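Local atomic coordinates of 3-alpha-hydroxysteroid dehydrogenase (PDB entry 2DKN), a protein that catalyses the NAD(H)-dependent oxidoreduction of the 3-alpha-hydroxyl group of steroids, as a short-chain dehydrogenase built on a Rossmann fold. Residues I29-G34 and A53-R58; V110-I115 and E222-L227; V128-M131 and A137-I140; R205-P210 and A248-K253. One frame throughout, in Å; residues are numbered along the deposited sequence.

Contact 1: residues I29-G34 and A53-R58; sequences IGIDRG and AAVLDR. With NAI (1,4-dihydronicotinamide adenine dinucleotide), chain C.
Ile29 and Val55 mark the closest approach of the backbones, CA to CA 7.2 Å, where strand 29-32 and helix 53-58 run nearly antiparallel (168°) with their axes 9.8 Å apart. Between them the packing is aliphatic. CG2 of Val55 reaches CD1 of Ile31 at 3.7 Å, the two side chains meeting at about a right angle; with Val55 CG1 anti to the backbone N (chi1 170°), CG2 stands beside that N and is the methyl that meets Ile31. CD1 of Ile29 lies 4.0 Å from CB of Arg58, at the exposed margin. At the C-terminal end of the strand, Asp32 grips the adenosine ribose with both carboxylate oxygens: NAI O3B donates to OD1 (2.6 Å) and NAI O2B to OD2 (2.6 Å). Arg33 adds a fork from NE (2.9 Å) and NH1 (3.0 Å) to the same NAI O2B, which lies in the guanidinium plane, making three bonds on one hydroxyl. Were Asp32 an alanine, both ribose hydroxyls would probably lose their carboxylate acceptor, with Arg33 alone of this pair still bonded to O2B. An acidic residue here is the familiar mark of NAD-specific Rossmann folds, and Ala10 N also bonds to OD1. Strand 27-32 runs between strands 3-7 and 38-39, helix 45-59 packs over it with Ile38 of strand 38-39 touching both Ile29 and Val55, and Leu97 of helix 79-102 touches Val55 as well.

Contact 2: residues V110-I115 and E222-L227; sequences VIVGSI and EAIAFL. With NAI (1,4-dihydronicotinamide adenine dinucleotide), chain C.
Val110 and Ile224 bring the backbones closest (CA to CA 6.7 Å), the axes of strand 110-112 and helix 222-227 approaching to 9.5 Å at 158°, close to antiparallel. Val110 uses different sides of its isopropyl group: CB rests on CG2 of Ile224 at 4.0 Å, while CG2 meets CB of Leu227 at 3.9 Å. Val112 divides its two methyls between protein and cofactor. With CG1 anti to the backbone N (chi1 -179°), CG2 packs on CD1 of Ile224 at 3.7 Å and CG1 touches NAI O4D at 3.3 Å. Past the strand the chain follows the nicotinamide ring, Gly113 O 3.2 Å from NAI C6N and Ser114 OG 3.5 Å from NAI C5N. Ser114 also touches Tyr153 and Lys157, a grouping consistent with the Ser-Tyr-Lys site of short-chain dehydrogenases, and Lys157 NZ bonds to Val112 O. On the helix, Phe226 stacks on Phe226 of the second subunit. The chemistry changes along the strand: two valines of the strand meet an isoleucine and a leucine of helix 217-228 in purely apolar, buried packing, whereas polar atoms gather at the strand's C-terminal end, where the nicotinamide lies.

Contact 3: residues V128-M131 and A137-I140; sequences VEAM and ARAI
The backbone N of Arg138, a residue whose CB and CG meet the methyl of Ala130, is hydrogen-bonded to OD1 of Asp135, just ahead of the first turn of helix 136-146. The guanidinium of Arg138 is engaged too, NH1 forming a salt bridge with Glu141 one turn or so further on. What Arg138 gives to the contact itself is carbon: CG sits 4.0 Å from CB of Ala130. Its CG is anti to the backbone N (chi1 -176°), and a bend at the next bond (chi2 50°) then carries the charged end away from the partner helix. The heart of the contact is a pair of alanines. CB of Ala130 presses on the backbone of Ala139, 3.6 Å from its N, and the two CB atoms are 3.8 Å apart, which lets the CA atoms approach to 4.8 Å. Met131 comes alongside, its CG 3.8 Å from CB of Ala139, before the chain bends at chi3. Val83 of helix 79-102 touches both Met131 and Ala139, and Ser156 and Ala159 of helix 149-166 lie against Met131. The small alanines let helices 126-133 and 136-146 pack closely as a tight helical hairpin. It is inserted between strand 108-112 and helix 149-166 of the Rossmann core, consistent with the extra helical insertion known in related bacterial 3-alpha-hydroxysteroid dehydrogenases.

Contact 4: residues R205-P210 and A248-K253; sequences RRFVAP and ALMRAK
Phe207 and Met250 meet at the tip of a stretched side chain: Met250 is extended beyond CG (chi2 -179°, chi3 175°), and this reach brings its CE to 4.2 Å from CD1 of Phe207, approaching the ring on a slant. The sulfur stays behind, so the touch is one of methyl on aromatic carbon. Phe207 is also covered by its own neighbour, as CG of Arg206 lies over the centre of one ring face. The guanidinium of Arg206 is paired with Glu202. A second, separate pair lies further along the loop. The ring of Pro210 points its CG at Leu249, 4.0 Å from CB and 4.2 Å from CD2, a footing of one proline carbon against two leucine carbons. With CG anti to the backbone N (chi1 176°), Leu249 sets CD2 as well as CB against the proline. Backbones stay well apart, the nearest CA atoms, of Pro210 and Leu249, being 7.5 Å from each other. Met246, one turn back on helix 246-250, touches Phe207 and Ala209. The contact is largely exposed, yet the second subunit reaches it: Ala172 of that subunit packs on Pro210, and Val169 of that subunit on Leu249. This is apolar packing that the second subunit also touches, joining the short C-terminal helix 246-250 to the loop that follows helix 201-205, in the region where short-chain dehydrogenases commonly carry their substrate-binding loop.

In the fold
From the N terminus, contact 1 is first to close, bringing helix 45-59 back onto strand 27-32 over 18 intervening residues and tying one flank of the parallel sheet to its covering helix. Contact 2 opens next, on strand 108-112, and closes only after 106 residues at helix 217-228. Nested within that loop is contact 3, a short hairpin closed over five residues and packed against helices 79-102 and 149-166. Contact 4 opens inside the same loop but closes beyond it, near the C terminus, so contacts 2 and 4 cross; both touch the second subunit. Contacts 1 and 2 reach the same sheet and both touch NAI, at its adenosine and nicotinamide ends.

Contact 1: residues I29-G34 and A53-R58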
# COMPACT_ATOMS: atom_id res chain seq x y z
N ILE A 29 7.71 -14.12 18.27
CA ILE A 29 8.90 -14.94 18.21
C ILE A 29 9.93 -14.19 17.35
O ILE A 29 9.73 -14.03 16.16
CB ILE A 29 8.60 -16.31 17.59
CG1 ILE A 29 7.58 -17.09 18.47
CG2 ILE A 29 9.90 -17.09 17.41
CD1 ILE A 29 6.91 -18.23 17.74
N GLY A 30 11.00 -13.70 17.97
CA GLY A 30 11.95 -12.88 17.22
C GLY A 30 13.10 -13.71 16.66
O GLY A 30 13.60 -14.61 17.34
N ILE A 31 13.49 -13.44 15.41
CA ILE A 31 14.63 -14.11 14.79
C ILE A 31 15.60 -13.04 14.30
O ILE A 31 15.19 -12.11 13.60
CB ILE A 31 14.21 -14.98 13.56
CG1 ILE A 31 13.09 -15.98 13.93
CG2 ILE A 31 15.44 -15.68 12.92
CD1 ILE A 31 11.70 -15.47 13.61
N ASP A 32 16.87 -13.13 14.69
CA ASP A 32 17.84 -12.15 14.21
C ASP A 32 19.23 -12.80 14.34
O ASP A 32 19.32 -13.93 14.79
CB ASP A 32 17.76 -10.88 15.04
CG ASP A 32 18.18 -9.64 14.26
OD1 ASP A 32 17.31 -8.79 13.98
OD2 ASP A 32 19.39 -9.52 13.93
N ARG A 33 20.27 -12.08 13.94
CA ARG A 33 21.66 -12.60 14.07
C ARG A 33 22.02 -12.83 15.52
O ARG A 33 22.79 -13.74 15.85
CB ARG A 33 22.67 -11.63 13.44
CG ARG A 33 22.60 -11.58 11.91
CD ARG A 33 23.55 -10.52 11.37
NE ARG A 33 23.13 -9.16 11.74
CZ ARG A 33 23.93 -8.10 11.69
NH1 ARG A 33 23.44 -6.89 12.03
NH2 ARG A 33 25.21 -8.23 11.33
N GLY A 34 21.48 -11.97 16.38
CA GLY A 34 21.72 -12.03 17.81
C GLY A 34 20.65 -11.21 18.48
O GLY A 34 19.82 -10.55 17.79
N ALA A 53 13.27 -24.44 11.88
CA ALA A 53 13.07 -25.50 12.90
C ALA A 53 12.79 -24.89 14.27
O ALA A 53 11.90 -25.34 15.00
CB ALA A 53 14.27 -26.45 12.96
N ALA A 54 13.54 -23.84 14.61
CA ALA A 54 13.38 -23.16 15.89
C ALA A 54 12.03 -22.44 16.01
O ALA A 54 11.37 -22.48 17.07
CB ALA A 54 14.51 -22.18 16.11
N VAL A 55 11.60 -21.79 14.94
CA VAL A 55 10.26 -21.18 14.95
C VAL A 55 9.19 -22.26 15.15
O VAL A 55 8.30 -22.09 15.98
CB VAL A 55 9.97 -20.36 13.66
CG1 VAL A 55 8.49 -19.97 13.62
CG2 VAL A 55 10.89 -19.11 13.58
N LEU A 56 9.26 -23.35 14.38
CA LEU A 56 8.27 -24.43 14.50
C LEU A 56 8.19 -24.96 15.93
O LEU A 56 7.11 -25.19 16.46
CB LEU A 56 8.57 -25.57 13.54
CG LEU A 56 8.38 -25.21 12.05
CD1 LEU A 56 8.89 -26.34 11.12
CD2 LEU A 56 6.93 -24.88 11.76
N ASP A 57 9.36 -25.15 16.54
CA ASP A 57 9.38 -25.63 17.92
C ASP A 57 8.68 -24.63 18.83
O ASP A 57 7.84 -25.00 19.65
CB ASP A 57 10.83 -25.85 18.38
CG ASP A 57 10.90 -26.28 19.83
OD1 ASP A 57 10.27 -27.30 20.16
OD2 ASP A 57 11.55 -25.59 20.64
N ARG A 58 9.01 -23.35 18.68
CA ARG A 58 8.46 -22.33 19.59
C ARG A 58 6.95 -22.12 19.45
O ARG A 58 6.27 -21.76 20.42
CB ARG A 58 9.22 -21.01 19.47
CG ARG A 58 10.59 -21.09 20.13
CD ARG A 58 11.39 -19.81 20.10
NE ARG A 58 12.33 -19.75 21.24
CZ ARG A 58 13.49 -20.40 21.32
NH1 ARG A 58 13.93 -21.20 20.34
NH2 ARG A 58 14.23 -20.25 22.42
PA NAI C . 17.97 -2.57 10.63
O1A NAI C . 19.37 -2.83 10.23
O2A NAI C . 17.74 -1.65 11.76
O5B NAI C . 17.24 -3.95 10.96
C5B NAI C . 17.42 -5.08 10.15
C4B NAI C . 17.57 -6.28 11.07
O4B NAI C . 17.75 -7.38 10.20
C3B NAI C . 18.80 -6.19 11.97
O3B NAI C . 18.49 -6.53 13.30
C2B NAI C . 19.70 -7.26 11.37
O2B NAI C . 20.58 -7.87 12.30
C1B NAI C . 18.70 -8.24 10.76
N9A NAI C . 19.45 -9.03 9.77
C8A NAI C . 20.21 -8.56 8.72
N7A NAI C . 20.81 -9.63 8.14
C5A NAI C . 20.46 -10.76 8.82
C6A NAI C . 20.79 -12.12 8.68
N6A NAI C . 21.73 -12.55 7.82
N1A NAI C . 20.24 -13.02 9.57
C2A NAI C . 19.40 -12.61 10.58
N3A NAI C . 19.07 -11.28 10.72
C4A NAI C . 19.61 -10.37 9.86
O3 NAI C . 17.26 -2.07 9.28
PN NAI C . 15.71 -1.70 9.03
O1N NAI C . 14.87 -1.99 10.21
O2N NAI C . 15.70 -0.34 8.48
O5D NAI C . 15.39 -2.74 7.85
C5D NAI C . 14.31 -3.66 7.95
C4D NAI C . 13.88 -3.98 6.52
O4D NAI C . 13.38 -2.78 5.94
C3D NAI C . 15.03 -4.45 5.63
O3D NAI C . 14.53 -5.48 4.80
C2D NAI C . 15.29 -3.23 4.75
O2D NAI C . 15.77 -3.61 3.49
C1D NAI C . 13.90 -2.62 4.64
N1N NAI C . 13.91 -1.19 4.24
C2N NAI C . 14.53 -0.27 5.04
C3N NAI C . 14.53 1.07 4.67
C7N NAI C . 15.15 2.10 5.58
O7N NAI C . 15.24 3.38 5.06
N7N NAI C . 15.58 1.79 6.82
C4N NAI C . 13.90 1.48 3.48
C5N NAI C . 13.23 0.51 2.69
C6N NAI C . 13.26 -0.82 3.09

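Contact 2: residues V110-I115 and E222-L227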
# COMPACT_ATOMS: atom_id res chain seq x y z
N VAL A 110 3.73 -10.91 5.97
CA VAL A 110 4.15 -9.67 5.32
C VAL A 110 5.65 -9.71 5.04
O VAL A 110 6.46 -10.10 5.91
CB VAL A 110 3.82 -8.40 6.17
CG1 VAL A 110 4.25 -7.12 5.45
CG2 VAL A 110 2.31 -8.32 6.46
N ILE A 111 6.00 -9.34 3.80
CA ILE A 111 7.40 -9.16 3.44
C ILE A 111 7.68 -7.67 3.48
O ILE A 111 6.90 -6.86 2.95
CB ILE A 111 7.65 -9.68 2.03
CG1 ILE A 111 7.43 -11.20 1.99
CG2 ILE A 111 9.07 -9.32 1.52
CD1 ILE A 111 7.42 -11.74 0.54
N VAL A 112 8.79 -7.29 4.09
CA VAL A 112 9.24 -5.89 4.02
C VAL A 112 10.12 -5.73 2.79
O VAL A 112 11.27 -6.20 2.77
CB VAL A 112 9.97 -5.43 5.29
CG1 VAL A 112 10.38 -3.94 5.17
CG2 VAL A 112 9.05 -5.63 6.51
N GLY A 113 9.55 -5.11 1.77
CA GLY A 113 10.27 -4.81 0.53
C GLY A 113 11.01 -3.49 0.62
O GLY A 113 11.73 -3.22 1.59
N SER A 114 10.85 -2.67 -0.42
CA SER A 114 11.52 -1.37 -0.52
C SER A 114 11.08 -0.65 -1.77
O SER A 114 10.82 -1.27 -2.80
CB SER A 114 13.05 -1.57 -0.59
OG SER A 114 13.69 -0.30 -0.71
N ILE A 115 11.02 0.69 -1.68
CA ILE A 115 10.80 1.52 -2.83
C ILE A 115 11.94 1.30 -3.84
O ILE A 115 11.77 1.55 -5.03
CB ILE A 115 10.69 3.02 -2.39
CG1 ILE A 115 10.24 3.93 -3.52
CG2 ILE A 115 11.96 3.51 -1.80
CD1 ILE A 115 9.83 5.31 -3.00
N GLU A 222 3.19 -0.08 12.02
CA GLU A 222 1.72 0.04 12.08
C GLU A 222 1.11 -0.46 10.79
O GLU A 222 0.10 -1.12 10.81
CB GLU A 222 1.28 1.48 12.31
CG GLU A 222 1.54 2.00 13.72
CD GLU A 222 0.48 1.60 14.71
OE1 GLU A 222 0.50 2.16 15.83
OE2 GLU A 222 -0.35 0.71 14.41
N ALA A 223 1.72 -0.13 9.66
CA ALA A 223 1.25 -0.66 8.37
C ALA A 223 1.35 -2.19 8.30
O ALA A 223 0.44 -2.88 7.81
CB ALA A 223 2.00 -0.02 7.24
N ILE A 224 2.46 -2.73 8.78
CA ILE A 224 2.61 -4.19 8.81
C ILE A 224 1.55 -4.85 9.71
O ILE A 224 0.93 -5.85 9.33
CB ILE A 224 4.02 -4.59 9.29
CG1 ILE A 224 5.08 -4.07 8.31
CG2 ILE A 224 4.13 -6.12 9.46
CD1 ILE A 224 6.52 -4.19 8.86
N ALA A 225 1.35 -4.28 10.90
CA ALA A 225 0.38 -4.84 11.85
C ALA A 225 -1.02 -4.82 11.24
O ALA A 225 -1.80 -5.76 11.42
CB ALA A 225 0.38 -4.05 13.15
N PHE A 226 -1.34 -3.74 10.53
CA PHE A 226 -2.63 -3.68 9.85
C PHE A 226 -2.80 -4.83 8.86
O PHE A 226 -3.84 -5.49 8.84
CB PHE A 226 -2.85 -2.33 9.15
CG PHE A 226 -4.00 -2.35 8.18
CD1 PHE A 226 -3.76 -2.31 6.80
CD2 PHE A 226 -5.33 -2.39 8.64
CE1 PHE A 226 -4.81 -2.33 5.86
CE2 PHE A 226 -6.40 -2.40 7.71
CZ PHE A 226 -6.13 -2.37 6.33
N LEU A 227 -1.79 -5.04 8.02
CA LEU A 227 -1.87 -6.08 6.99
C LEU A 227 -1.89 -7.48 7.59
O LEU A 227 -2.44 -8.40 6.99
CB LEU A 227 -0.73 -5.95 5.97
CG LEU A 227 -0.80 -4.67 5.10
CD1 LEU A 227 0.49 -4.56 4.31
CD2 LEU A 227 -2.00 -4.73 4.16
PA NAI C . 17.97 -2.57 10.63
O1A NAI C . 19.37 -2.83 10.23
O2A NAI C . 17.74 -1.65 11.76
O5B NAI C . 17.24 -3.95 10.96
C5B NAI C . 17.42 -5.08 10.15
C4B NAI C . 17.57 -6.28 11.07
O4B NAI C . 17.75 -7.38 10.20
C3B NAI C . 18.80 -6.19 11.97
O3B NAI C . 18.49 -6.53 13.30
C2B NAI C . 19.70 -7.26 11.37
O2B NAI C . 20.58 -7.87 12.30
C1B NAI C . 18.70 -8.24 10.76
N9A NAI C . 19.45 -9.03 9.77
C8A NAI C . 20.21 -8.56 8.72
N7A NAI C . 20.81 -9.63 8.14
C5A NAI C . 20.46 -10.76 8.82
C6A NAI C . 20.79 -12.12 8.68
N6A NAI C . 21.73 -12.55 7.82
N1A NAI C . 20.24 -13.02 9.57
C2A NAI C . 19.40 -12.61 10.58
N3A NAI C . 19.07 -11.28 10.72
C4A NAI C . 19.61 -10.37 9.86
O3 NAI C . 17.26 -2.07 9.28
PN NAI C . 15.71 -1.70 9.03
O1N NAI C . 14.87 -1.99 10.21
O2N NAI C . 15.70 -0.34 8.48
O5D NAI C . 15.39 -2.74 7.85
C5D NAI C . 14.31 -3.66 7.95
C4D NAI C . 13.88 -3.98 6.52
O4D NAI C . 13.38 -2.78 5.94
C3D NAI C . 15.03 -4.45 5.63
O3D NAI C . 14.53 -5.48 4.80
C2D NAI C . 15.29 -3.23 4.75
O2D NAI C . 15.77 -3.61 3.49
C1D NAI C . 13.90 -2.62 4.64
N1N NAI C . 13.91 -1.19 4.24
C2N NAI C . 14.53 -0.27 5.04
C3N NAI C . 14.53 1.07 4.67
C7N NAI C . 15.15 2.10 5.58
O7N NAI C . 15.24 3.38 5.06
N7N NAI C . 15.58 1.79 6.82
C4N NAI C . 13.90 1.48 3.48
C5N NAI C . 13.23 0.51 2.69
C6N NAI C . 13.26 -0.82 3.09

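Contact 3: residues V128-M131 and A137-I140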
# COMPACT_ATOMS: atom_id res chain seq x y z
N VAL A 128 17.81 -11.04 -11.07
CA VAL A 128 16.39 -11.17 -10.77
C VAL A 128 15.80 -12.49 -11.29
O VAL A 128 15.08 -13.18 -10.58
CB VAL A 128 15.58 -9.96 -11.31
CG1 VAL A 128 14.08 -10.24 -11.28
CG2 VAL A 128 15.94 -8.75 -10.49
N GLU A 129 16.12 -12.85 -12.52
CA GLU A 129 15.65 -14.12 -13.07
C GLU A 129 16.14 -15.33 -12.25
O GLU A 129 15.40 -16.27 -12.00
CB GLU A 129 16.15 -14.25 -14.50
CG GLU A 129 15.60 -13.17 -15.43
CD GLU A 129 16.14 -13.35 -16.85
OE1 GLU A 129 16.61 -14.48 -17.14
OE2 GLU A 129 16.12 -12.38 -17.65
N ALA A 130 17.39 -15.28 -11.82
CA ALA A 130 17.95 -16.36 -11.02
C ALA A 130 17.29 -16.45 -9.66
O ALA A 130 17.05 -17.53 -9.13
CB ALA A 130 19.46 -16.17 -10.89
N MET A 131 17.03 -15.30 -9.06
CA MET A 131 16.27 -15.27 -7.81
C MET A 131 14.91 -15.92 -7.98
O MET A 131 14.55 -16.80 -7.20
CB MET A 131 16.15 -13.85 -7.27
CG MET A 131 17.42 -13.43 -6.54
SD MET A 131 17.38 -11.80 -5.81
CE MET A 131 18.14 -10.81 -7.10
N ALA A 137 22.86 -20.09 -5.98
CA ALA A 137 24.26 -19.97 -6.38
C ALA A 137 24.39 -19.06 -7.61
O ALA A 137 25.29 -18.23 -7.70
CB ALA A 137 24.87 -21.37 -6.65
N ARG A 138 23.48 -19.23 -8.58
CA ARG A 138 23.51 -18.43 -9.79
C ARG A 138 23.20 -16.97 -9.51
O ARG A 138 23.82 -16.07 -10.08
CB ARG A 138 22.53 -19.02 -10.83
CG ARG A 138 22.51 -18.35 -12.20
CD ARG A 138 23.91 -18.18 -12.80
NE ARG A 138 23.85 -17.59 -14.14
CZ ARG A 138 24.91 -17.17 -14.82
NH1 ARG A 138 26.12 -17.25 -14.28
NH2 ARG A 138 24.77 -16.64 -16.03
N ALA A 139 22.22 -16.72 -8.64
CA ALA A 139 21.83 -15.35 -8.30
C ALA A 139 23.00 -14.63 -7.62
O ALA A 139 23.29 -13.47 -7.93
CB ALA A 139 20.60 -15.36 -7.38
N ILE A 140 23.68 -15.31 -6.70
CA ILE A 140 24.82 -14.73 -6.01
C ILE A 140 25.97 -14.44 -7.00
O ILE A 140 26.59 -13.38 -6.97
CB ILE A 140 25.31 -15.67 -4.86
CG1 ILE A 140 24.30 -15.65 -3.70
CG2 ILE A 140 26.72 -15.30 -4.39
CD1 ILE A 140 24.60 -16.60 -2.55

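Contact 4: residues R205-P210 and A248-K253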
# COMPACT_ATOMS: atom_id res chain seq x y z
N ARG A 205 20.95 11.01 0.33
CA ARG A 205 20.51 12.29 0.89
C ARG A 205 19.92 13.22 -0.19
O ARG A 205 19.35 14.24 0.14
CB ARG A 205 21.67 13.02 1.61
CG ARG A 205 21.89 12.66 3.11
CD ARG A 205 22.26 13.92 4.00
NE ARG A 205 22.92 13.60 5.29
CZ ARG A 205 23.95 12.76 5.36
NH1 ARG A 205 24.55 12.48 6.51
NH2 ARG A 205 24.37 12.21 4.23
N ARG A 206 20.04 12.84 -1.46
CA ARG A 206 19.70 13.73 -2.58
C ARG A 206 18.27 14.32 -2.58
O ARG A 206 18.12 15.52 -2.84
CB ARG A 206 20.01 13.05 -3.93
CG ARG A 206 19.42 13.77 -5.13
CD ARG A 206 20.20 13.55 -6.42
NE ARG A 206 21.34 12.66 -6.28
CZ ARG A 206 21.74 11.81 -7.22
NH1 ARG A 206 21.06 11.73 -8.36
NH2 ARG A 206 22.79 11.03 -7.01
N PHE A 207 17.25 13.50 -2.31
CA PHE A 207 15.85 13.94 -2.35
C PHE A 207 15.04 13.42 -1.15
O PHE A 207 15.16 12.26 -0.78
CB PHE A 207 15.14 13.41 -3.62
CG PHE A 207 15.78 13.82 -4.93
CD1 PHE A 207 16.23 12.85 -5.82
CD2 PHE A 207 15.88 15.17 -5.29
CE1 PHE A 207 16.81 13.20 -7.03
CE2 PHE A 207 16.46 15.55 -6.52
CZ PHE A 207 16.92 14.56 -7.39
N VAL A 208 14.17 14.26 -0.58
CA VAL A 208 13.35 13.86 0.56
C VAL A 208 11.92 13.60 0.07
O VAL A 208 11.52 14.14 -0.96
CB VAL A 208 13.39 14.94 1.65
CG1 VAL A 208 12.51 14.60 2.85
CG2 VAL A 208 14.82 15.13 2.12
N ALA A 209 11.17 12.75 0.78
CA ALA A 209 9.79 12.47 0.36
C ALA A 209 8.90 13.70 0.53
O ALA A 209 9.23 14.60 1.32
CB ALA A 209 9.22 11.30 1.17
N PRO A 210 7.78 13.77 -0.21
CA PRO A 210 6.83 14.88 -0.04
C PRO A 210 6.45 15.26 1.40
O PRO A 210 6.30 16.45 1.71
CB PRO A 210 5.61 14.41 -0.83
CG PRO A 210 6.25 13.67 -2.01
CD PRO A 210 7.41 12.91 -1.35
N ALA A 248 4.63 8.02 -5.35
CA ALA A 248 3.65 8.79 -6.10
C ALA A 248 4.33 9.97 -6.80
O ALA A 248 3.92 10.35 -7.90
CB ALA A 248 2.55 9.28 -5.18
N LEU A 249 5.32 10.58 -6.15
CA LEU A 249 6.06 11.70 -6.77
C LEU A 249 6.89 11.23 -7.96
O LEU A 249 6.92 11.89 -9.02
CB LEU A 249 6.99 12.40 -5.76
CG LEU A 249 7.90 13.54 -6.31
CD1 LEU A 249 7.07 14.65 -6.92
CD2 LEU A 249 8.86 14.08 -5.26
N MET A 250 7.53 10.09 -7.81
CA MET A 250 8.50 9.65 -8.83
C MET A 250 7.90 8.79 -9.95
O MET A 250 8.48 8.68 -11.02
CB MET A 250 9.68 8.95 -8.16
CG MET A 250 10.58 9.92 -7.39
SD MET A 250 11.92 8.96 -6.68
CE MET A 250 12.97 10.21 -5.95
N ARG A 251 6.74 8.18 -9.70
CA ARG A 251 6.09 7.33 -10.69
C ARG A 251 4.58 7.56 -10.61
O ARG A 251 3.84 6.64 -10.27
CB ARG A 251 6.37 5.84 -10.43
CG ARG A 251 7.85 5.43 -10.36
CD ARG A 251 7.98 3.87 -10.33
NE ARG A 251 7.10 3.29 -9.32
CZ ARG A 251 6.62 2.05 -9.36
NH1 ARG A 251 6.95 1.24 -10.36
NH2 ARG A 251 5.81 1.62 -8.39
N ALA A 252 4.14 8.77 -10.93
CA ALA A 252 2.76 9.17 -10.66
C ALA A 252 1.70 8.32 -11.37
O ALA A 252 0.60 8.18 -10.87
CB ALA A 252 2.55 10.65 -11.00
N LYS A 253 2.03 7.77 -12.54
CA LYS A 253 1.03 7.04 -13.33
C LYS A 253 1.17 5.52 -13.25
O LYS A 253 0.49 4.79 -13.98
CB LYS A 253 1.05 7.52 -14.78
CG LYS A 253 0.60 8.96 -14.95
CD LYS A 253 0.32 9.32 -16.41
CE LYS A 253 -0.63 10.52 -16.49
NZ LYS A 253 -1.21 10.63 -17.87